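Local coordinates for Non-structural protein 11 (Prrsv 16244b, PDB 5EYI) that cleaves RNA as a uridylate-specific endoribonuclease of the NendoU family and antagonises the host beta-interferon response, at the interface of chains A and B. Sequence-based numbering; all coordinates share one arbitrary frame. Chains: chain A/B, Non-structural protein 11.

Contact 1: the interface of chains A and B. Residues chain A 198-200, 213, 215, 221; chain B 187, 190-191, 201.
A:Trp215 and B:Tyr191 meet edge to face where the C-terminal strands of one NendoU domain receive the short helix 189-192 of the other chain. The indole presents its NE1 and CZ2 side to the phenol, the planes standing 84° apart, with CZ2 over the centre of the tyrosine ring. A direct hydrogen bond runs from the indole N-H, NE1, to the phenol OH of B:Tyr191 at 3.2 Å; the oxygen lies close to the indole plane and the bond is fairly straight, 163° at the hydrogen. One indole edge thus serves both the hydrogen bond and the aromatic contact.

Apolar packing surrounds this pair. CB of B:Ala190 lies over one face of the indole, above its CZ2-CH2 side (3.7 Å from A:Trp215 CZ2), and shares that face with CB of A:Ser198. B:Trp201 arrives tip to tip, its CH2 3.9 Å from CH2 of A:Trp215, while within chain B the CD1 edge of B:Tyr191 rests on the face of B:Trp201, which should help to hold the phenol in place. A:Tyr221 points its phenol tip at the edge of B:Trp201, OH 3.6 Å from CH2. The sulphur of A:Met213 lies beside CA of B:Ala190.

Waters extend the polar contacts to the backbone of chain B. The hydroxyl of A:Ser198, between its backbone N and carbonyl carbon (chi1 84°), binds two waters. Water 1 passes the link on to the carbonyl O of B:Asp187, and water 2 to the amide N of B:Ala190, 2.8 Å from that N. One side-chain oxygen thus bridges, through two waters, to a carbonyl O and an amide N of the chain B backbone. On the other flank, the phenol OH of A:Tyr221 binds water 3 at 2.6 Å, and that water's oxygen lies 2.7 Å from the carbonyl O of B:Ala190.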
loop_
_atom_site.group_PDB
_atom_site.type_symbol
_atom_site.label_atom_id
_atom_site.label_comp_id
_atom_site.label_asym_id
_atom_site.label_seq_id
_atom_site.Cartn_x
_atom_site.Cartn_y
_atom_site.Cartn_z
ATOM N N SER A 198 -5.231 4.876 0.071
ATOM C CA SER A 198 -4.177 3.876 0.219
ATOM C C SER A 198 -3.153 4.017 -0.891
ATOM O O SER A 198 -3.449 4.560 -1.945
ATOM C CB SER A 198 -4.757 2.451 0.246
ATOM O OG SER A 198 -4.972 1.934 -1.055
ATOM N N LYS A 199 -1.944 3.524 -0.638
ATOM C CA LYS A 199 -0.890 3.498 -1.644
ATOM C C LYS A 199 0.134 2.392 -1.388
ATOM O O LYS A 199 0.454 2.077 -0.241
ATOM C CB LYS A 199 -0.184 4.850 -1.705
ATOM C CG LYS A 199 0.763 4.969 -2.888
ATOM C CD LYS A 199 1.137 6.406 -3.174
ATOM C CE LYS A 199 2.052 6.490 -4.387
ATOM N NZ LYS A 199 2.385 7.907 -4.723
ATOM N N CYS A 200 0.644 1.829 -2.479
ATOM C CA CYS A 200 1.659 0.784 -2.450
ATOM C C CYS A 200 2.958 1.362 -3.011
ATOM O O CYS A 200 3.042 1.634 -4.206
ATOM C CB CYS A 200 1.204 -0.408 -3.285
ATOM S SG CYS A 200 2.478 -1.667 -3.585
ATOM N N MET A 213 2.963 -0.633 2.236
ATOM C CA MET A 213 1.554 -0.332 2.074
ATOM C C MET A 213 1.209 0.722 3.090
ATOM O O MET A 213 1.505 0.538 4.266
ATOM C CB MET A 213 0.713 -1.581 2.311
ATOM C CG MET A 213 1.209 -2.804 1.554
ATOM S SD MET A 213 1.652 -2.480 -0.163
ATOM C CE MET A 213 1.556 -4.153 -0.778
ATOM N N TRP A 215 -2.078 3.178 4.391
ATOM C CA TRP A 215 -3.431 3.705 4.415
ATOM C C TRP A 215 -3.431 5.039 5.155
ATOM O O TRP A 215 -3.134 5.094 6.360
ATOM C CB TRP A 215 -4.384 2.735 5.093
ATOM C CG TRP A 215 -4.819 1.644 4.198
ATOM C CD1 TRP A 215 -5.974 1.592 3.490
ATOM C CD2 TRP A 215 -4.107 0.439 3.902
ATOM N NE1 TRP A 215 -6.042 0.423 2.775
ATOM C CE2 TRP A 215 -4.906 -0.305 3.007
ATOM C CE3 TRP A 215 -2.877 -0.090 4.314
ATOM C CZ2 TRP A 215 -4.517 -1.549 2.510
ATOM C CZ3 TRP A 215 -2.488 -1.321 3.817
ATOM C CH2 TRP A 215 -3.307 -2.040 2.923
ATOM N N TYR A 221 2.652 -0.809 6.629
ATOM C CA TYR A 221 3.428 -2.005 6.872
ATOM C C TYR A 221 4.147 -2.426 5.622
ATOM O O TYR A 221 3.717 -2.101 4.503
ATOM C CB TYR A 221 2.552 -3.150 7.379
ATOM C CG TYR A 221 1.409 -3.590 6.475
ATOM C CD1 TYR A 221 0.093 -3.277 6.786
ATOM C CD2 TYR A 221 1.644 -4.357 5.336
ATOM C CE1 TYR A 221 -0.958 -3.706 5.983
ATOM C CE2 TYR A 221 0.611 -4.775 4.523
ATOM C CZ TYR A 221 -0.693 -4.458 4.848
ATOM O OH TYR A 221 -1.731 -4.893 4.035
ATOM N N ASP B 187 -5.825 2.132 -6.756
ATOM C CA ASP B 187 -6.650 2.193 -5.532
ATOM C C ASP B 187 -6.793 0.848 -4.807
ATOM O O ASP B 187 -7.236 0.819 -3.655
ATOM C CB ASP B 187 -8.082 2.663 -5.824
ATOM C CG ASP B 187 -8.170 4.101 -6.288
ATOM O OD1 ASP B 187 -7.247 4.911 -6.048
ATOM O OD2 ASP B 187 -9.214 4.429 -6.882
ATOM N N ALA B 190 -2.557 -1.756 -2.777
ATOM C CA ALA B 190 -2.175 -2.035 -1.389
ATOM C C ALA B 190 -2.805 -3.322 -0.856
ATOM O O ALA B 190 -2.187 -4.032 -0.067
ATOM C CB ALA B 190 -2.528 -0.857 -0.485
ATOM N N TYR B 191 -4.018 -3.621 -1.312
ATOM C CA TYR B 191 -4.749 -4.824 -0.906
ATOM C C TYR B 191 -4.234 -6.096 -1.590
ATOM O O TYR B 191 -4.288 -7.173 -1.014
ATOM C CB TYR B 191 -6.245 -4.678 -1.229
ATOM C CG TYR B 191 -6.926 -3.512 -0.547
ATOM C CD1 TYR B 191 -7.561 -3.687 0.662
ATOM C CD2 TYR B 191 -6.936 -2.240 -1.111
ATOM C CE1 TYR B 191 -8.189 -2.643 1.313
ATOM C CE2 TYR B 191 -7.559 -1.178 -0.466
ATOM C CZ TYR B 191 -8.189 -1.390 0.746
ATOM O OH TYR B 191 -8.809 -0.367 1.417
ATOM N N TRP B 201 -10.785 -8.915 2.583
ATOM C CA TRP B 201 -10.934 -7.533 3.055
ATOM C C TRP B 201 -12.381 -7.080 2.998
ATOM O O TRP B 201 -13.087 -7.397 2.044
ATOM C CB TRP B 201 -10.134 -6.575 2.182
ATOM C CG TRP B 201 -8.671 -6.787 2.178
ATOM C CD1 TRP B 201 -7.973 -7.662 1.409
ATOM C CD2 TRP B 201 -7.710 -6.076 2.957
ATOM N NE1 TRP B 201 -6.630 -7.551 1.665
ATOM C CE2 TRP B 201 -6.439 -6.576 2.608
ATOM C CE3 TRP B 201 -7.799 -5.049 3.909
ATOM C CZ2 TRP B 201 -5.261 -6.099 3.188
ATOM C CZ3 TRP B 201 -6.626 -4.572 4.486
ATOM C CH2 TRP B 201 -5.374 -5.099 4.123
HETATM O O HOH W 1 -7.499 2.734 -1.781
HETATM O O HOH W 2 -3.520 0.865 -3.068
HETATM O O HOH W 3 -1.424 -5.977 1.695
#

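Contact 2: the interface of chains A and B. Residues chain A 200, 211, 213, 223; chain B 189, 193, 218.
A:Arg211 runs extended from CG to NE and turns at its last torsion, chi4 82°, to lay its guanidinium over the imidazole of B:His193, whose CG is anti to its carbonyl carbon (chi1 -58°). The arginine belongs to strand 208-215 of the NendoU endoribonuclease domain; the histidine follows helix 189-192 of the other copy. The two flat groups stack with their planes 12° apart, although the side chains cross at about a right angle. NE sits over the imidazole face, 3.4 Å from the ring centroid and shifted toward the rim, in a cation-pi contact, while ND1 of the histidine lies over the centre of the guanidinium. CD of the arginine continues the cover toward CG and CD2 of the ring.

The base of the histidine is packed by apolar and amide groups. The bent side chain of A:Met213 brings its methyl CE to 3.5 Å from CB of B:His193, and the amide of A:Gln223 reaches the same CB, with CD 3.7 Å away and its plane steeply inclined to the ring. NZ of B:Lys218 stands at the imidazole edge, in the ring plane. This NZ is 4.1 Å from NH1 of A:Arg211, a separation at which two positive charges would be expected to repel somewhat.

B:Glu189 approaches A:Cys200 alongside its methylene, CG of the glutamate lying 3.7 Å from CB of the cysteine, with the SG slightly farther off. Waters tie its carboxylate to the cysteine backbone: water 4 joins OE1 to the amide N of A:Cys200, and water 5 joins OE2 to the carbonyl O. OE2 is also 6.0 Å from NE of A:Arg211, so any attraction between these opposite charges acts at long range. Water 5 lies 2.9 Å from OE2 of B:Glu189.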
loop_
_atom_site.group_PDB
_atom_site.type_symbol
_atom_site.label_atom_id
_atom_site.label_comp_id
_atom_site.label_asym_id
_atom_site.label_seq_id
_atom_site.Cartn_x
_atom_site.Cartn_y
_atom_site.Cartn_z
ATOM N N CYS A 200 0.644 1.829 -2.479
ATOM C CA CYS A 200 1.659 0.784 -2.450
ATOM C C CYS A 200 2.958 1.362 -3.011
ATOM O O CYS A 200 3.042 1.634 -4.206
ATOM C CB CYS A 200 1.204 -0.408 -3.285
ATOM S SG CYS A 200 2.478 -1.667 -3.585
ATOM N N ARG A 211 7.572 -3.912 -0.594
ATOM C CA ARG A 211 6.503 -2.957 -0.799
ATOM C C ARG A 211 6.062 -2.394 0.546
ATOM O O ARG A 211 5.958 -3.128 1.519
ATOM C CB ARG A 211 5.324 -3.617 -1.519
ATOM C CG ARG A 211 5.669 -4.108 -2.922
ATOM C CD ARG A 211 4.499 -4.799 -3.611
ATOM N NE ARG A 211 4.925 -5.511 -4.820
ATOM C CZ ARG A 211 5.473 -6.731 -4.861
ATOM N NH1 ARG A 211 5.686 -7.441 -3.753
ATOM N NH2 ARG A 211 5.815 -7.254 -6.039
ATOM N N MET A 213 2.963 -0.633 2.236
ATOM C CA MET A 213 1.554 -0.332 2.074
ATOM C C MET A 213 1.209 0.722 3.090
ATOM O O MET A 213 1.505 0.538 4.266
ATOM C CB MET A 213 0.713 -1.581 2.311
ATOM C CG MET A 213 1.209 -2.804 1.554
ATOM S SD MET A 213 1.652 -2.480 -0.163
ATOM C CE MET A 213 1.556 -4.153 -0.778
ATOM N N GLN A 223 5.901 -5.449 3.163
ATOM C CA GLN A 223 5.518 -6.733 2.605
ATOM C C GLN A 223 6.625 -7.164 1.634
ATOM O O GLN A 223 7.241 -6.321 0.972
ATOM C CB GLN A 223 4.146 -6.555 1.939
ATOM C CG GLN A 223 3.502 -7.802 1.386
ATOM C CD GLN A 223 3.818 -8.096 -0.076
ATOM O OE1 GLN A 223 3.450 -9.148 -0.600
ATOM N NE2 GLN A 223 4.480 -7.174 -0.741
ATOM N N GLU B 189 -4.139 -1.584 -5.134
ATOM C CA GLU B 189 -2.821 -2.212 -5.162
ATOM C C GLU B 189 -2.325 -2.622 -3.766
ATOM O O GLU B 189 -1.775 -3.717 -3.599
ATOM C CB GLU B 189 -1.815 -1.282 -5.826
ATOM C CG GLU B 189 -0.499 -1.931 -6.204
ATOM C CD GLU B 189 0.427 -0.954 -6.902
ATOM O OE1 GLU B 189 0.169 0.277 -6.864
ATOM O OE2 GLU B 189 1.412 -1.418 -7.508
ATOM N N HIS B 193 -1.273 -7.301 -2.722
ATOM C CA HIS B 193 -0.061 -8.014 -2.318
ATOM C C HIS B 193 -0.251 -8.391 -0.858
ATOM O O HIS B 193 -0.346 -7.497 -0.014
ATOM C CB HIS B 193 1.182 -7.148 -2.480
ATOM C CG HIS B 193 1.399 -6.655 -3.875
ATOM N ND1 HIS B 193 2.084 -7.383 -4.825
ATOM C CD2 HIS B 193 1.028 -5.504 -4.478
ATOM C CE1 HIS B 193 2.124 -6.702 -5.955
ATOM N NE2 HIS B 193 1.487 -5.559 -5.772
ATOM N N LYS B 218 -1.518 -14.290 -4.784
ATOM C CA LYS B 218 -1.957 -13.066 -5.477
ATOM C C LYS B 218 -3.093 -13.282 -6.497
ATOM O O LYS B 218 -3.296 -12.451 -7.390
ATOM C CB LYS B 218 -0.773 -12.319 -6.124
ATOM C CG LYS B 218 0.401 -12.046 -5.194
ATOM C CD LYS B 218 1.499 -11.280 -5.925
ATOM C CE LYS B 218 2.876 -11.482 -5.309
ATOM N NZ LYS B 218 3.133 -10.664 -4.093
HETATM O O HOH W 4 -0.865 2.250 -5.121
HETATM O O HOH W 5 3.791 -0.122 -6.505
#

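Contact 1 and contact 2 are adjoining patches of one interface, with the centres of their C-alpha atoms about 6 Å apart. They share A:Cys200 and A:Met213, on strands 198-205 and 208-215 of chain A, and strand 219-223 also contributes to both. Chain B offers helix 189-192 to each patch. The docking is not an exact two-fold. The centres of contacts 1 and 2 lie about 11 and 12 Å from A:His146, a predicted active-site residue; the structure alone does not show whether this dimer forms in the cell or whether the partner affects the catalytic region.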